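Local coordinates for glutamate racemase (Escherichia coli, PDB 2JFN), which belongs to the Asp/Glu/hydantoin racemase family and holds glutamic acid and uridine-5'-diphosphate-N-acetylmuramoyl-L-alanine in separate pockets, at residues Y83-A88 with F107-V112. Numbering follows the deposited sequence.
Sequences YPLALA and FDFPVV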
ATOM      1  N   TYR A  83      -2.570  16.202 -14.302  1.00 30.58           N
ATOM      2  CA  TYR A  83      -1.283  16.778 -13.911  1.00 30.30           C
ATOM      3  C   TYR A  83      -0.092  15.962 -14.393  1.00 29.65           C
ATOM      4  O   TYR A  83      -0.047  14.747 -14.191  1.00 29.22           O
ATOM      5  CB  TYR A  83      -1.143  16.874 -12.384  1.00 30.71           C
ATOM      6  CG  TYR A  83      -2.043  17.858 -11.677  1.00 31.39           C
ATOM      7  CD1 TYR A  83      -3.248  17.448 -11.114  1.00 31.23           C
ATOM      8  CD2 TYR A  83      -1.668  19.194 -11.536  1.00 31.62           C
ATOM      9  CE1 TYR A  83      -4.056  18.344 -10.423  1.00 32.06           C
ATOM     10  CE2 TYR A  83      -2.470  20.097 -10.846  1.00 32.08           C
ATOM     11  CZ  TYR A  83      -3.658  19.667 -10.293  1.00 32.19           C
ATOM     12  OH  TYR A  83      -4.454  20.560  -9.608  1.00 32.58           O
ATOM     13  N   PRO A  84       0.879  16.611 -15.053  1.00 29.11           N
ATOM     14  CA  PRO A  84       2.050  15.855 -15.502  1.00 28.54           C
ATOM     15  C   PRO A  84       2.661  15.328 -14.199  1.00 27.78           C
ATOM     16  O   PRO A  84       2.655  16.028 -13.188  1.00 27.15           O
ATOM     17  CB  PRO A  84       2.918  16.925 -16.154  1.00 29.05           C
ATOM     18  CG  PRO A  84       1.885  17.848 -16.760  1.00 29.74           C
ATOM     19  CD  PRO A  84       0.859  17.963 -15.647  1.00 29.50           C
ATOM     20  N   LEU A  85       3.173  14.105 -14.214  1.00 27.35           N
ATOM     21  CA  LEU A  85       3.729  13.512 -13.001  1.00 26.90           C
ATOM     22  C   LEU A  85       5.247  13.431 -12.992  1.00 26.93           C
ATOM     23  O   LEU A  85       5.865  13.143 -14.007  1.00 26.47           O
ATOM     24  CB  LEU A  85       3.162  12.102 -12.813  1.00 26.62           C
ATOM     25  CG  LEU A  85       1.639  11.943 -12.822  1.00 26.34           C
ATOM     26  CD1 LEU A  85       1.264  10.462 -12.762  1.00 26.18           C
ATOM     27  CD2 LEU A  85       1.048  12.702 -11.650  1.00 26.09           C
ATOM     28  N   ALA A  86       5.845  13.703 -11.840  1.00 27.16           N
ATOM     29  CA  ALA A  86       7.289  13.598 -11.705  1.00 27.51           C
ATOM     30  C   ALA A  86       7.579  12.144 -11.321  1.00 27.57           C
ATOM     31  O   ALA A  86       8.615  11.585 -11.672  1.00 28.41           O
ATOM     32  CB  ALA A  86       7.790  14.552 -10.612  1.00 27.79           C
ATOM     33  N   LEU A  87       6.636  11.521 -10.621  1.00 27.71           N
ATOM     34  CA  LEU A  87       6.804  10.143 -10.178  1.00 27.37           C
ATOM     35  C   LEU A  87       5.486   9.584  -9.657  1.00 27.07           C
ATOM     36  O   LEU A  87       4.648  10.328  -9.146  1.00 27.09           O
ATOM     37  CB  LEU A  87       7.864  10.102  -9.067  1.00 28.02           C
ATOM     38  CG  LEU A  87       8.144   8.833  -8.259  1.00 27.98           C
ATOM     39  CD1 LEU A  87       9.535   8.952  -7.642  1.00 28.10           C
ATOM     40  CD2 LEU A  87       7.091   8.643  -7.164  1.00 28.31           C
ATOM     41  N   ALA A  88       5.311   8.273  -9.789  1.00 26.70           N
ATOM     42  CA  ALA A  88       4.109   7.603  -9.312  1.00 26.24           C
ATOM     43  C   ALA A  88       4.473   6.388  -8.464  1.00 26.33           C
ATOM     44  O   ALA A  88       5.405   5.642  -8.779  1.00 25.93           O
ATOM     45  CB  ALA A  88       3.248   7.168 -10.484  1.00 26.54           C
ATOM     46  N   PHE A 107       4.717   5.047 -19.438  1.00 28.37           N
ATOM     47  CA  PHE A 107       5.094   6.360 -18.944  1.00 28.51           C
ATOM     48  C   PHE A 107       6.574   6.681 -18.911  1.00 28.85           C
ATOM     49  O   PHE A 107       7.419   5.790 -18.839  1.00 28.61           O
ATOM     50  CB  PHE A 107       4.476   6.576 -17.562  1.00 28.11           C
ATOM     51  CG  PHE A 107       2.987   6.373 -17.541  1.00 27.86           C
ATOM     52  CD1 PHE A 107       2.438   5.181 -17.077  1.00 27.53           C
ATOM     53  CD2 PHE A 107       2.137   7.351 -18.048  1.00 27.75           C
ATOM     54  CE1 PHE A 107       1.061   4.965 -17.122  1.00 27.08           C
ATOM     55  CE2 PHE A 107       0.753   7.146 -18.097  1.00 27.41           C
ATOM     56  CZ  PHE A 107       0.218   5.951 -17.634  1.00 27.01           C
ATOM     57  N   ASP A 108       6.872   7.975 -18.963  1.00 29.16           N
ATOM     58  CA  ASP A 108       8.247   8.444 -18.948  1.00 29.72           C
ATOM     59  C   ASP A 108       8.624   9.159 -17.669  1.00 29.83           C
ATOM     60  O   ASP A 108       9.338  10.164 -17.670  1.00 30.36           O
ATOM     61  CB  ASP A 108       8.510   9.327 -20.162  1.00 29.47           C
ATOM     62  CG  ASP A 108       8.490   8.537 -21.444  1.00 29.74           C
ATOM     63  OD1 ASP A 108       9.272   7.566 -21.542  1.00 29.19           O
ATOM     64  OD2 ASP A 108       7.692   8.869 -22.343  1.00 29.72           O
ATOM     65  N   PHE A 109       8.111   8.636 -16.569  1.00 29.48           N
ATOM     66  CA  PHE A 109       8.438   9.154 -15.256  1.00 29.36           C
ATOM     67  C   PHE A 109       8.656   7.887 -14.451  1.00 28.99           C
ATOM     68  O   PHE A 109       8.078   6.840 -14.754  1.00 28.79           O
ATOM     69  CB  PHE A 109       7.314  10.036 -14.683  1.00 28.81           C
ATOM     70  CG  PHE A 109       5.949   9.422 -14.743  1.00 29.18           C
ATOM     71  CD1 PHE A 109       5.595   8.378 -13.889  1.00 29.09           C
ATOM     72  CD2 PHE A 109       5.003   9.906 -15.645  1.00 28.19           C
ATOM     73  CE1 PHE A 109       4.313   7.826 -13.934  1.00 29.20           C
ATOM     74  CE2 PHE A 109       3.725   9.365 -15.700  1.00 28.87           C
ATOM     75  CZ  PHE A 109       3.373   8.321 -14.843  1.00 28.19           C
ATOM     76  N   PRO A 110       9.527   7.948 -13.441  1.00 29.04           N
ATOM     77  CA  PRO A 110       9.772   6.744 -12.647  1.00 29.02           C
ATOM     78  C   PRO A 110       8.535   6.234 -11.914  1.00 28.61           C
ATOM     79  O   PRO A 110       7.690   7.012 -11.474  1.00 28.77           O
ATOM     80  CB  PRO A 110      10.898   7.179 -11.708  1.00 28.79           C
ATOM     81  CG  PRO A 110      10.638   8.636 -11.525  1.00 29.59           C
ATOM     82  CD  PRO A 110      10.281   9.099 -12.915  1.00 28.89           C
ATOM     83  N   VAL A 111       8.430   4.917 -11.812  1.00 28.61           N
ATOM     84  CA  VAL A 111       7.310   4.292 -11.126  1.00 28.17           C
ATOM     85  C   VAL A 111       7.864   3.437  -9.996  1.00 28.51           C
ATOM     86  O   VAL A 111       8.761   2.624 -10.209  1.00 28.55           O
ATOM     87  CB  VAL A 111       6.490   3.397 -12.079  1.00 27.94           C
ATOM     88  CG1 VAL A 111       5.310   2.774 -11.330  1.00 26.91           C
ATOM     89  CG2 VAL A 111       5.995   4.223 -13.278  1.00 27.23           C
ATOM     90  N   VAL A 112       7.337   3.634  -8.796  1.00 28.78           N
ATOM     91  CA  VAL A 112       7.782   2.868  -7.639  1.00 29.08           C
ATOM     92  C   VAL A 112       6.761   1.789  -7.328  1.00 29.49           C
ATOM     93  O   VAL A 112       5.553   2.034  -7.363  1.00 29.47           O
ATOM     94  CB  VAL A 112       7.962   3.782  -6.404  1.00 29.31           C
ATOM     95  CG1 VAL A 112       8.335   2.957  -5.178  1.00 29.34           C
ATOM     96  CG2 VAL A 112       9.032   4.803  -6.683  1.00 28.86           C
TER
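With chi1 50°, CG of F109 sits between its own backbone N and carbonyl carbon; the ring lies against L85, whose own CG is set anti to the carbonyl carbon (chi1 -54°). L85 CB stands over one face of the F109 ring in a CH-pi contact, 4.1 Å from the centroid, and L85 CD1 reaches F109 CZ at 3.7 Å. F107 CB lies over the opposite face, offset toward the rim; A88 CB approaches F109 CE1 at 3.7 Å. The side chains of L87 and P110 cross at about a right angle, L87 CB against P110 CG at 4.0 Å. P110 CD comes within 3.2 Å of A86 O, a buried carbonyl oxygen without a hydrogen-bonding partner. Beyond these side-chain contacts the backbones pair as parallel strands: A88 N donates to P110 O (3.2 Å), and V112 N to A88 O (2.8 Å), both nearly straight. A88 thereby grips the residues flanking V111, its bridge partner. These strands, 87-90 and 111-112, bracket helix 93-106 in a beta-alpha-beta crossover. V112 also touches the bound uridine-5'-diphosphate-N-acetylmuramoyl-L-alanine. L87, P110 and V112 pack on L238 of helix 228-241, F109 meets Q80 of helix 65-82, and strand 21-28 pairs with 87-90.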